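Local coordinates for putative pachytene checkpoint protein 2 (Caenorhabditis elegans, PDB 4XGU) that is an ATP-binding AAA+ ATPase of the PCH2 subfamily, a protein remodeler that probably plays a key role in meiotic chromosome recombination, at residues K227-Q230 against K231-Q235; Q283-R286 against I287-R290. All coordinates share one frame; numbering follows the deposited sequence.

Interaction 1: K227-Q230 against K231-Q235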
ATOM      1  N   LYS B 227     -13.010  15.253 -14.706  1.00147.77           N
ATOM      2  CA  LYS B 227     -13.681  14.665 -15.862  1.00142.15           C
ATOM      3  C   LYS B 227     -13.308  15.399 -17.143  1.00141.83           C
ATOM      4  O   LYS B 227     -13.450  14.861 -18.241  1.00145.16           O
ATOM      5  CB  LYS B 227     -15.202  14.688 -15.667  1.00139.21           C
ATOM      6  CG  LYS B 227     -15.821  16.084 -15.639  1.00136.63           C
ATOM      7  CD  LYS B 227     -16.415  16.469 -16.988  1.00133.67           C
ATOM      8  CE  LYS B 227     -16.880  17.916 -17.004  1.00135.28           C
ATOM      9  NZ  LYS B 227     -17.432  18.312 -18.333  1.00135.44           N
ATOM     10  N   LEU B 228     -12.823  16.626 -16.993  1.00137.05           N
ATOM     11  CA  LEU B 228     -12.657  17.531 -18.125  1.00129.43           C
ATOM     12  C   LEU B 228     -11.450  17.225 -19.009  1.00123.23           C
ATOM     13  O   LEU B 228     -11.253  17.883 -20.029  1.00121.03           O
ATOM     14  CB  LEU B 228     -12.573  18.972 -17.624  1.00125.03           C
ATOM     15  CG  LEU B 228     -11.655  19.209 -16.428  1.00119.75           C
ATOM     16  CD1 LEU B 228     -10.490  20.102 -16.817  1.00111.24           C
ATOM     17  CD2 LEU B 228     -12.445  19.809 -15.275  1.00123.90           C
ATOM     18  N   VAL B 229     -10.641  16.242 -18.626  1.00118.93           N
ATOM     19  CA  VAL B 229      -9.615  15.748 -19.534  1.00110.48           C
ATOM     20  C   VAL B 229     -10.330  15.176 -20.752  1.00109.43           C
ATOM     21  O   VAL B 229      -9.915  15.389 -21.890  1.00108.57           O
ATOM     22  CB  VAL B 229      -8.718  14.676 -18.889  1.00112.06           C
ATOM     23  CG1 VAL B 229      -7.712  14.144 -19.901  1.00105.61           C
ATOM     24  CG2 VAL B 229      -8.004  15.242 -17.671  1.00115.30           C
ATOM     25  N   GLN B 230     -11.424  14.466 -20.494  1.00113.35           N
ATOM     26  CA  GLN B 230     -12.300  13.973 -21.551  1.00116.03           C
ATOM     27  C   GLN B 230     -12.911  15.127 -22.335  1.00122.49           C
ATOM     28  O   GLN B 230     -12.928  15.118 -23.567  1.00127.84           O
ATOM     29  CB  GLN B 230     -13.407  13.096 -20.962  1.00117.55           C
ATOM     30  CG  GLN B 230     -14.595  12.908 -21.886  1.00123.08           C
ATOM     31  CD  GLN B 230     -14.881  11.452 -22.173  1.00132.66           C
ATOM     32  OE1 GLN B 230     -14.544  10.574 -21.380  1.00140.25           O
ATOM     33  NE2 GLN B 230     -15.501  11.184 -23.317  1.00133.53           N
ATOM     34  N   LYS B 231     -13.414  16.121 -21.608  1.00123.83           N
ATOM     35  CA  LYS B 231     -14.029  17.298 -22.212  1.00124.88           C
ATOM     36  C   LYS B 231     -13.038  18.061 -23.086  1.00121.62           C
ATOM     37  O   LYS B 231     -13.390  18.559 -24.157  1.00122.82           O
ATOM     38  CB  LYS B 231     -14.588  18.217 -21.123  1.00126.70           C
ATOM     39  CG  LYS B 231     -15.150  19.530 -21.636  1.00130.66           C
ATOM     40  CD  LYS B 231     -15.602  20.417 -20.488  1.00137.32           C
ATOM     41  CE  LYS B 231     -16.089  21.767 -20.992  1.00139.07           C
ATOM     42  NZ  LYS B 231     -16.517  22.664 -19.881  1.00141.32           N
ATOM     43  N   MET B 232     -11.794  18.145 -22.624  1.00114.11           N
ATOM     44  CA  MET B 232     -10.754  18.851 -23.358  1.00103.53           C
ATOM     45  C   MET B 232     -10.414  18.126 -24.653  1.00106.92           C
ATOM     46  O   MET B 232     -10.298  18.745 -25.710  1.00110.76           O
ATOM     47  CB  MET B 232      -9.501  19.003 -22.496  1.00 93.40           C
ATOM     48  CG  MET B 232      -8.375  19.767 -23.166  1.00 84.08           C
ATOM     49  SD  MET B 232      -6.938  19.916 -22.091  1.00113.46           S
ATOM     50  CE  MET B 232      -6.618  18.193 -21.728  1.00 94.83           C
ATOM     51  N   PHE B 233     -10.259  16.810 -24.560  1.00103.47           N
ATOM     52  CA  PHE B 233      -9.909  15.999 -25.718  1.00100.00           C
ATOM     53  C   PHE B 233     -11.082  15.879 -26.690  1.00105.56           C
ATOM     54  O   PHE B 233     -10.885  15.682 -27.890  1.00109.09           O
ATOM     55  CB  PHE B 233      -9.431  14.617 -25.267  1.00 98.71           C
ATOM     56  CG  PHE B 233      -7.978  14.577 -24.876  1.00103.11           C
ATOM     57  CD1 PHE B 233      -7.540  15.162 -23.699  1.00106.21           C
ATOM     58  CD2 PHE B 233      -7.047  13.953 -25.687  1.00106.23           C
ATOM     59  CE1 PHE B 233      -6.202  15.125 -23.343  1.00105.91           C
ATOM     60  CE2 PHE B 233      -5.710  13.915 -25.336  1.00105.82           C
ATOM     61  CZ  PHE B 233      -5.288  14.502 -24.163  1.00103.29           C
ATOM     62  N   ASP B 234     -12.301  16.008 -26.170  1.00107.57           N
ATOM     63  CA  ASP B 234     -13.496  15.989 -27.009  1.00114.25           C
ATOM     64  C   ASP B 234     -13.524  17.192 -27.948  1.00119.18           C
ATOM     65  O   ASP B 234     -14.028  17.106 -29.068  1.00122.81           O
ATOM     66  CB  ASP B 234     -14.762  15.965 -26.149  1.00119.51           C
ATOM     67  CG  ASP B 234     -15.187  14.556 -25.776  1.00126.23           C
ATOM     68  OD1 ASP B 234     -15.159  13.673 -26.659  1.00127.44           O
ATOM     69  OD2 ASP B 234     -15.547  14.333 -24.601  1.00129.78           O
ATOM     70  N   GLN B 235     -12.980  18.312 -27.483  1.00118.90           N
ATOM     71  CA  GLN B 235     -12.876  19.506 -28.312  1.00114.80           C
ATOM     72  C   GLN B 235     -11.802  19.331 -29.379  1.00103.95           C
ATOM     73  O   GLN B 235     -11.972  19.764 -30.519  1.00104.23           O
ATOM     74  CB  GLN B 235     -12.574  20.737 -27.458  1.00122.35           C
ATOM     75  CG  GLN B 235     -12.365  21.997 -28.274  1.00132.20           C
ATOM     76  CD  GLN B 235     -12.400  23.253 -27.433  1.00146.47           C
ATOM     77  OE1 GLN B 235     -12.170  23.215 -26.225  1.00154.39           O
ATOM     78  NE2 GLN B 235     -12.700  24.379 -28.072  1.00149.71           N
TER
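Val229 and Phe233, one helical turn apart near the start of helix 228-241, run alongside each other in the same direction. Val229 CG1 meets the ring at Phe233 CE1 (3.9 Å), while the carbonyl oxygen Val229 O sits at the ring's edge, 3.0 Å from Phe233 CD1. The same oxygen accepts the backbone bond from Phe233 N. This part of the AAA ATPase domain packs on two neighbouring helices: Leu280 of helix 275-288 touches both side chains, and Phe218 and Phe222 of helix 217-224 close on Val229.

Gln230 and Asp234 lie on another flank, which still borders helix 275-288, and cross obliquely, their amide and carboxylate planes 43° apart. Gln230 CG stands anti to the backbone N (chi1 161°) and the chain bends at the next bond, so that CG comes to 3.2 Å from Asp234 OD2 and NE2 reaches the same oxygen in a weak hydrogen bond of 3.4 Å. Asp234 N bonds back to Gln230 O at 2.8 Å. The stronger partner of the carboxylate is Arg286, which forms a salt bridge with OD1. An asparagine in place of Asp234 would probably leave Arg286 without this countercharge, weakening the tie to helix 275-288.

Lys227, bent at chi2, reaches forward to Lys231, its NZ 3.5 Å from Lys231 CD. The NZ atoms of Lys227 and Lys231 stay 4.7 Å apart, which may leave some repulsion between them. Val229 and Phe233 thus give the turn an apolar face, Gln230 and Asp234 a polar one, where OD2 takes the weak amide bond and OD1 the interhelical charge pair.

Interaction 2: Q283-R286 against I287-R290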
ATOM      1  N   GLN B 283      -7.918   8.788 -24.050  1.00102.41           N
ATOM      2  CA  GLN B 283      -8.178   9.947 -24.898  1.00 96.84           C
ATOM      3  C   GLN B 283      -7.046  10.162 -25.895  1.00 93.62           C
ATOM      4  O   GLN B 283      -7.274  10.642 -27.006  1.00 95.85           O
ATOM      5  CB  GLN B 283      -8.381  11.204 -24.053  1.00 94.58           C
ATOM      6  CG  GLN B 283      -9.701  11.231 -23.316  1.00 98.73           C
ATOM      7  CD  GLN B 283     -10.855  10.826 -24.203  1.00101.36           C
ATOM      8  OE1 GLN B 283     -11.169  11.506 -25.181  1.00 98.56           O
ATOM      9  NE2 GLN B 283     -11.486   9.706 -23.876  1.00107.46           N
ATOM     10  N   ILE B 284      -5.829   9.805 -25.493  1.00 89.41           N
ATOM     11  CA  ILE B 284      -4.688   9.838 -26.401  1.00 80.00           C
ATOM     12  C   ILE B 284      -4.911   8.851 -27.538  1.00 75.83           C
ATOM     13  O   ILE B 284      -4.686   9.172 -28.704  1.00 76.51           O
ATOM     14  CB  ILE B 284      -3.365   9.507 -25.679  1.00 75.76           C
ATOM     15  CG1 ILE B 284      -2.910  10.686 -24.822  1.00 78.99           C
ATOM     16  CG2 ILE B 284      -2.279   9.173 -26.682  1.00 72.44           C
ATOM     17  CD1 ILE B 284      -1.612  10.435 -24.086  1.00 78.87           C
ATOM     18  N   ASP B 285      -5.376   7.655 -27.192  1.00 83.64           N
ATOM     19  CA  ASP B 285      -5.618   6.605 -28.174  1.00 92.18           C
ATOM     20  C   ASP B 285      -6.681   6.981 -29.201  1.00 93.54           C
ATOM     21  O   ASP B 285      -6.557   6.648 -30.381  1.00 94.53           O
ATOM     22  CB  ASP B 285      -6.021   5.308 -27.474  1.00102.87           C
ATOM     23  CG  ASP B 285      -4.826   4.484 -27.045  1.00111.13           C
ATOM     24  OD1 ASP B 285      -3.805   5.080 -26.641  1.00106.67           O
ATOM     25  OD2 ASP B 285      -4.905   3.239 -27.124  1.00120.34           O
ATOM     26  N   ARG B 286      -7.728   7.666 -28.750  1.00 92.79           N
ATOM     27  CA  ARG B 286      -8.798   8.085 -29.647  1.00 92.84           C
ATOM     28  C   ARG B 286      -8.287   9.066 -30.688  1.00 91.67           C
ATOM     29  O   ARG B 286      -8.628   8.984 -31.867  1.00 96.98           O
ATOM     30  CB  ARG B 286      -9.945   8.724 -28.862  1.00 95.28           C
ATOM     31  CG  ARG B 286     -10.948   9.456 -29.744  1.00 96.91           C
ATOM     32  CD  ARG B 286     -12.280   9.645 -29.043  1.00102.56           C
ATOM     33  NE  ARG B 286     -12.184  10.569 -27.921  1.00105.63           N
ATOM     34  CZ  ARG B 286     -12.897  11.686 -27.811  1.00111.95           C
ATOM     35  NH1 ARG B 286     -13.764  12.017 -28.759  1.00111.63           N
ATOM     36  NH2 ARG B 286     -12.747  12.470 -26.752  1.00116.87           N
ATOM     37  N   ILE B 287      -7.452   9.987 -30.232  1.00 91.32           N
ATOM     38  CA  ILE B 287      -6.982  11.090 -31.053  1.00 88.84           C
ATOM     39  C   ILE B 287      -6.009  10.654 -32.157  1.00 84.66           C
ATOM     40  O   ILE B 287      -6.131  11.085 -33.308  1.00 78.46           O
ATOM     41  CB  ILE B 287      -6.328  12.158 -30.155  1.00 92.96           C
ATOM     42  CG1 ILE B 287      -7.413  12.948 -29.423  1.00102.53           C
ATOM     43  CG2 ILE B 287      -5.453  13.088 -30.951  1.00 89.69           C
ATOM     44  CD1 ILE B 287      -6.981  14.330 -29.005  1.00109.36           C
ATOM     45  N   ARG B 288      -5.063   9.784 -31.810  1.00 84.51           N
ATOM     46  CA  ARG B 288      -4.021   9.356 -32.742  1.00 77.59           C
ATOM     47  C   ARG B 288      -4.549   8.546 -33.928  1.00 76.28           C
ATOM     48  O   ARG B 288      -3.855   8.393 -34.933  1.00 77.47           O
ATOM     49  CB  ARG B 288      -2.960   8.539 -32.001  1.00 76.82           C
ATOM     50  CG  ARG B 288      -3.535   7.511 -31.047  1.00 85.18           C
ATOM     51  CD  ARG B 288      -2.452   6.651 -30.423  1.00 90.07           C
ATOM     52  NE  ARG B 288      -2.039   5.578 -31.321  1.00103.34           N
ATOM     53  CZ  ARG B 288      -1.112   4.674 -31.027  1.00117.67           C
ATOM     54  NH1 ARG B 288      -0.494   4.713 -29.856  1.00118.11           N
ATOM     55  NH2 ARG B 288      -0.802   3.729 -31.908  1.00127.34           N
ATOM     56  N   ARG B 289      -5.770   8.032 -33.813  1.00 74.15           N
ATOM     57  CA  ARG B 289      -6.355   7.216 -34.875  1.00 77.42           C
ATOM     58  C   ARG B 289      -6.634   8.017 -36.137  1.00 80.98           C
ATOM     59  O   ARG B 289      -6.677   7.465 -37.236  1.00 85.61           O
ATOM     60  CB  ARG B 289      -7.645   6.551 -34.395  1.00 84.00           C
ATOM     61  CG  ARG B 289      -7.423   5.194 -33.771  1.00 93.94           C
ATOM     62  CD  ARG B 289      -8.714   4.590 -33.249  1.00105.53           C
ATOM     63  NE  ARG B 289      -8.481   3.888 -31.991  1.00116.88           N
ATOM     64  CZ  ARG B 289      -7.924   2.685 -31.896  1.00125.02           C
ATOM     65  NH1 ARG B 289      -7.542   2.035 -32.989  1.00127.05           N
ATOM     66  NH2 ARG B 289      -7.744   2.128 -30.705  1.00128.16           N
ATOM     67  N   ARG B 290      -6.824   9.322 -35.978  1.00 84.63           N
ATOM     68  CA  ARG B 290      -7.094  10.188 -37.118  1.00 89.27           C
ATOM     69  C   ARG B 290      -5.847  10.372 -37.979  1.00 92.17           C
ATOM     70  O   ARG B 290      -4.724  10.355 -37.476  1.00 92.66           O
ATOM     71  CB  ARG B 290      -7.608  11.545 -36.643  1.00 88.12           C
ATOM     72  CG  ARG B 290      -8.675  11.459 -35.571  1.00 83.35           C
ATOM     73  CD  ARG B 290      -9.978  12.070 -36.052  1.00 87.45           C
ATOM     74  NE  ARG B 290     -11.050  11.888 -35.078  1.00 93.89           N
ATOM     75  CZ  ARG B 290     -12.328  12.148 -35.323  1.00101.33           C
ATOM     76  NH1 ARG B 290     -12.698  12.600 -36.512  1.00101.32           N
ATOM     77  NH2 ARG B 290     -13.238  11.949 -34.380  1.00111.47           N
TER
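Arg288 folds back over the preceding turn, its CG lying 3.1 Å from Ile284 O and 3.2 Å from Asp285 O. With CG held between its own backbone N and carbonyl carbon (chi1 45°), the side chain is directed against these two carbonyls. Arg288 N also bonds to Ile284 O at 3.2 Å, the donor nearly in line with the C=O. One residue earlier, Ile287 N bonds to Gln283 O at 3.3 Å and makes a second, weak bond to Ile284 O, which thus accepts from two successive amides. Ile287 CG1 leans against Gln283 O as well. Arg289 runs back past Asp285 O, which its NE approaches to 3.7 Å, obliquely to the guanidinium plane.

This is the C-terminal end of helix 275-288 in the AAA domain, packed between strand 293-299 of the central sheet and helix 228-241. Ile284, Ile287 and Arg288 all touch Ile295 on that strand, and Ile287 reaches Phe233 and Ile236 on the other helix.

Within the turn 283-286, the Gln283 amide carbon, CD, lies in the plane of the Arg286 guanidinium at its edge. Arg286 NE makes a weak hydrogen bond to Gln283 OE1; the 2.4 Å from Arg286 NH2 to Gln283 OE1 is too short to be trusted in detail. The bend of Arg286 at chi3 (68°) carries the guanidinium to the Gln283 amide. Asp237 of helix 228-241 forms salt bridges with both Arg286, at NH1, and Arg290, and sharing it probably eases the closeness of the two arginines. Asp285 is anchored by a salt bridge to Arg312, its OD1 staying 4.6 Å from Arg288 NH1.

In the fold
From the N terminus, the chain enters interaction 1 at the beginning of helix 228-241, passes through strand 245-251, and returns in helix 275-288, whose C-terminal part and the residues just after it form interaction 2. Each contact joins adjoining segments of one continuous stretch, so neither closes a long loop; they follow in series, without nesting or crossing. Interactions 1 and 2 lie about 13 Å apart between centres. The Asp234-Arg286 salt bridge, 2.7 Å from OD1 to NH2, and the packing of Phe233 join the two helices. Interaction 2 thus links the outer helix 228-241 to strand 293-299 of the AAA core.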